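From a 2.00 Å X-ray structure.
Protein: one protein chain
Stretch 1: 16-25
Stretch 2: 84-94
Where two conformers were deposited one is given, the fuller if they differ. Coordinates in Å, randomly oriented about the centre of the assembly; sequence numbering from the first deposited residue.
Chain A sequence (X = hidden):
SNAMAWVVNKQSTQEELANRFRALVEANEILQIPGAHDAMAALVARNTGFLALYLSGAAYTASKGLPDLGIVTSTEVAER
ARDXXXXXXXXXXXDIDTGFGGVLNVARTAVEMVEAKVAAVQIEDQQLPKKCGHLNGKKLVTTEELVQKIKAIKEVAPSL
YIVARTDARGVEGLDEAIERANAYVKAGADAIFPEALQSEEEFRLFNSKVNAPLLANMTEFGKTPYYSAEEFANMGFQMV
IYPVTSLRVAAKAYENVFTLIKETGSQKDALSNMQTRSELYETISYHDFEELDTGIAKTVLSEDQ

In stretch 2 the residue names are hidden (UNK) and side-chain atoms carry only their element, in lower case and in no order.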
# COMPACT_ATOMS: atom_id res chain seq x y z
N GLU A 16 -11.39 24.17 -1.52
CA GLU A 16 -10.14 24.74 -1.99
C GLU A 16 -9.46 23.77 -2.94
O GLU A 16 -8.90 24.16 -3.96
CB GLU A 16 -9.21 25.07 -0.82
CG GLU A 16 -9.46 26.44 -0.20
CD GLU A 16 -8.91 26.55 1.21
OE1 GLU A 16 -8.50 25.52 1.78
OE2 GLU A 16 -8.89 27.68 1.75
N LEU A 17 -9.53 22.48 -2.59
CA LEU A 17 -8.86 21.45 -3.38
C LEU A 17 -9.51 21.25 -4.74
O LEU A 17 -8.81 21.09 -5.75
CB LEU A 17 -8.78 20.14 -2.60
CG LEU A 17 -7.63 20.10 -1.58
CD1 LEU A 17 -7.58 18.76 -0.87
CD2 LEU A 17 -6.31 20.39 -2.27
N ALA A 18 -10.83 21.26 -4.79
CA ALA A 18 -11.55 21.10 -6.05
C ALA A 18 -11.27 22.28 -6.97
O ALA A 18 -11.03 22.10 -8.16
CB ALA A 18 -13.03 20.98 -5.79
N ASN A 19 -11.29 23.49 -6.41
CA ASN A 19 -11.05 24.68 -7.20
C ASN A 19 -9.61 24.75 -7.69
O ASN A 19 -9.35 25.20 -8.80
CB ASN A 19 -11.40 25.93 -6.40
CG ASN A 19 -12.86 25.99 -6.01
OD1 ASN A 19 -13.73 25.56 -6.76
ND2 ASN A 19 -13.14 26.51 -4.83
N ARG A 20 -8.69 24.29 -6.85
CA ARG A 20 -7.28 24.25 -7.22
C ARG A 20 -7.12 23.29 -8.39
O ARG A 20 -6.41 23.57 -9.35
CB ARG A 20 -6.41 23.78 -6.05
CG ARG A 20 -4.92 23.83 -6.34
CD ARG A 20 -4.11 23.00 -5.35
NE ARG A 20 -4.15 23.52 -3.98
CZ ARG A 20 -3.52 22.97 -2.95
NH1 ARG A 20 -2.79 21.87 -3.12
NH2 ARG A 20 -3.61 23.51 -1.74
N PHE A 21 -7.80 22.15 -8.30
CA PHE A 21 -7.81 21.15 -9.35
C PHE A 21 -8.34 21.74 -10.65
O PHE A 21 -7.74 21.57 -11.71
CB PHE A 21 -8.67 19.96 -8.94
CG PHE A 21 -8.64 18.82 -9.91
CD1 PHE A 21 -7.64 17.87 -9.86
CD2 PHE A 21 -9.62 18.70 -10.89
CE1 PHE A 21 -7.62 16.82 -10.76
CE2 PHE A 21 -9.60 17.66 -11.79
CZ PHE A 21 -8.60 16.71 -11.72
N ARG A 22 -9.48 22.42 -10.56
CA ARG A 22 -10.08 23.07 -11.71
C ARG A 22 -9.10 24.04 -12.35
O ARG A 22 -8.92 24.05 -13.56
CB ARG A 22 -11.35 23.81 -11.32
CG ARG A 22 -11.94 24.64 -12.45
CD ARG A 22 -13.17 25.41 -12.02
NE ARG A 22 -14.23 24.53 -11.53
CZ ARG A 22 -15.08 23.87 -12.32
NH1 ARG A 22 -14.98 23.98 -13.64
NH2 ARG A 22 -16.01 23.10 -11.79
N ALA A 23 -8.46 24.85 -11.51
CA ALA A 23 -7.44 25.78 -11.97
C ALA A 23 -6.40 25.03 -12.79
O ALA A 23 -6.09 25.42 -13.91
CB ALA A 23 -6.78 26.47 -10.78
N LEU A 24 -5.88 23.95 -12.20
CA LEU A 24 -4.87 23.12 -12.85
C LEU A 24 -5.32 22.68 -14.23
O LEU A 24 -4.52 22.62 -15.17
CB LEU A 24 -4.57 21.89 -11.99
CG LEU A 24 -3.96 22.08 -10.60
CD1 LEU A 24 -3.83 20.75 -9.91
CD2 LEU A 24 -2.63 22.78 -10.71
N VAL A 25 -6.60 22.37 -14.35
CA VAL A 25 -7.17 21.94 -15.62
C VAL A 25 -7.22 23.10 -16.62
O VAL A 25 -6.73 22.98 -17.74
CB VAL A 25 -8.58 21.38 -15.42
CG1 VAL A 25 -9.30 21.27 -16.75
CG2 VAL A 25 -8.51 20.03 -14.74
N UNK A 84 -4.34 9.61 0.82
CA UNK A 84 -3.65 10.41 -0.18
C UNK A 84 -3.66 11.89 0.18
O UNK A 84 -2.61 12.52 0.24
c UNK A 84 -3.59 9.08 -2.40
c UNK A 84 -4.23 8.97 -3.78
c UNK A 84 -3.61 7.73 -1.69
c UNK A 84 -4.24 10.18 -1.57
N UNK A 85 -4.85 12.43 0.42
CA UNK A 85 -4.97 13.84 0.77
C UNK A 85 -4.28 14.16 2.10
O UNK A 85 -3.53 15.13 2.19
c UNK A 85 -6.45 14.27 0.85
c UNK A 85 -7.17 13.95 -0.45
c UNK A 85 -6.56 15.75 1.16
N UNK A 86 -4.52 13.32 3.11
CA UNK A 86 -3.93 13.49 4.44
C UNK A 86 -2.42 13.60 4.36
O UNK A 86 -1.78 14.23 5.21
n UNK A 86 -7.18 11.01 7.44
c UNK A 86 -7.55 10.06 8.30
n UNK A 86 -6.76 9.03 8.53
c UNK A 86 -4.28 12.30 5.34
c UNK A 86 -5.70 12.27 5.89
n UNK A 86 -8.71 10.16 8.94
c UNK A 86 -5.92 11.00 6.70
N UNK A 87 -1.84 12.99 3.34
CA UNK A 87 -0.40 12.90 3.24
C UNK A 87 0.24 14.03 2.45
O UNK A 87 1.37 14.41 2.71
c UNK A 87 -0.00 11.55 2.65
N UNK A 88 -0.50 14.57 1.49
CA UNK A 88 0.09 15.46 0.50
C UNK A 88 -0.54 16.85 0.44
O UNK A 88 0.13 17.83 0.11
c UNK A 88 0.70 13.50 -0.93
c UNK A 88 0.00 14.85 -0.90
o UNK A 88 -1.37 14.67 -1.25
N UNK A 89 -1.83 16.91 0.74
CA UNK A 89 -2.63 18.13 0.56
C UNK A 89 -2.72 18.52 -0.92
O UNK A 89 -2.73 19.70 -1.27
c UNK A 89 -3.11 20.43 1.55
o UNK A 89 -4.24 20.17 2.00
o UNK A 89 -2.76 21.57 1.19
c UNK A 89 -2.11 19.30 1.42
N UNK A 90 -2.76 17.50 -1.78
CA UNK A 90 -2.91 17.71 -3.22
C UNK A 90 -4.30 17.31 -3.69
O UNK A 90 -4.93 16.43 -3.10
c UNK A 90 -0.46 18.84 -4.60
c UNK A 90 0.39 16.51 -4.92
c UNK A 90 -0.46 17.43 -4.06
c UNK A 90 -1.88 16.89 -3.99
N UNK A 91 -4.78 17.96 -4.76
CA UNK A 91 -6.05 17.56 -5.37
C UNK A 91 -5.94 16.14 -5.89
O UNK A 91 -4.98 15.81 -6.59
c UNK A 91 -6.19 18.53 -6.55
c UNK A 91 -5.32 19.68 -6.22
c UNK A 91 -4.17 19.10 -5.46
N UNK A 92 -6.91 15.30 -5.54
CA UNK A 92 -6.88 13.92 -5.98
C UNK A 92 -8.15 13.57 -6.74
O UNK A 92 -9.26 13.77 -6.24
c UNK A 92 -6.72 12.96 -4.78
c UNK A 92 -5.37 13.18 -4.12
c UNK A 92 -6.88 11.52 -5.22
N UNK A 93 -7.97 13.07 -7.96
CA UNK A 93 -9.06 12.54 -8.77
C UNK A 93 -9.22 11.06 -8.49
O UNK A 93 -8.28 10.27 -8.67
c UNK A 93 -9.63 12.05 -11.29
c UNK A 93 -8.78 12.78 -10.25
c UNK A 93 -9.04 12.30 -12.67
c UNK A 93 -11.09 12.49 -11.24
N UNK A 94 -10.41 10.67 -8.06
CA UNK A 94 -10.67 9.30 -7.69
C UNK A 94 -11.59 8.60 -8.67
O UNK A 94 -12.70 9.06 -8.93
c UNK A 94 -11.28 9.22 -6.29
c UNK A 94 -10.30 9.76 -5.26
c UNK A 94 -11.68 7.79 -5.96

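Position 84 carries four side-chain carbons, forked at the second, and lies out of reach of stretch 1. The fork after one methylene makes it Leu84. Position 85 has one carbon bearing two more. One of these lies 3.8 Å from Leu17 CD1. Branching at CB with carbon alone gives Val85, and the touching atom is CG1.

Position 86 has three carbons, a nitrogen, then a carbon bearing two more nitrogens. This is a guanidinium, so the residue is Arg86. It does not reach stretch 1. Position 87 has a single side-chain carbon and no contact across: Ala87.

Position 88 has one carbon carrying an oxygen and a carbon, which identifies Thr88. Its OG1 donates to Leu84 O at 2.9 Å, one helical turn back. The same OG1 accepts from the backbone N of position 90 at 3.2 Å, which ties the end of the helix to the loop that follows.

Position 89 has two carbons, the second carrying two oxygens. The carboxylate sits one carbon beyond CB, so this is Asp89. It is the first residue after the helix to leave helical phi/psi, and its phi is positive. Its O accepts a hydrogen bond from Arg20 NH1 at 2.9 Å. Its OD2 forms a long salt bridge with Arg20 NH2 at 3.6 Å.

Position 90 again has four carbons forked at the second: Leu90. Its CB points away from stretch 1, but the end of the side chain comes nearer, and CD2 lies 4.1 Å from Arg20 NH1, at the guanidinium edge.

Position 91 has three carbons closing a ring onto the backbone N, which only proline does. Pro91 CB is 3.7 Å from Phe21 CD1, at the edge of the aromatic ring. Its CG is 3.6 Å from Arg20 CD and 4.1 Å from Leu24 CD1.

Position 92 has one carbon carrying two carbons, and its CB points away from stretch 1: Val92. Position 93 has four carbons, forked at the second, and is Leu93. Its CB lies 4.2 Å from Phe21 CZ. Position 94 has the three-carbon pattern of valine and is out of reach: Val94.

The contact packs one side of a helix against the turn between a helix and a strand. Leu17, Arg20, Phe21 and Leu24 all point toward stretch 2, and all four touch Pro91, the residue most covered by the helix. Val85 and Leu93 extend the apolar packing. Arg20 adds polar hold by engaging both the backbone and the carboxylate of Asp89.

Stretch 2 84-94: LVRATDLPVLV
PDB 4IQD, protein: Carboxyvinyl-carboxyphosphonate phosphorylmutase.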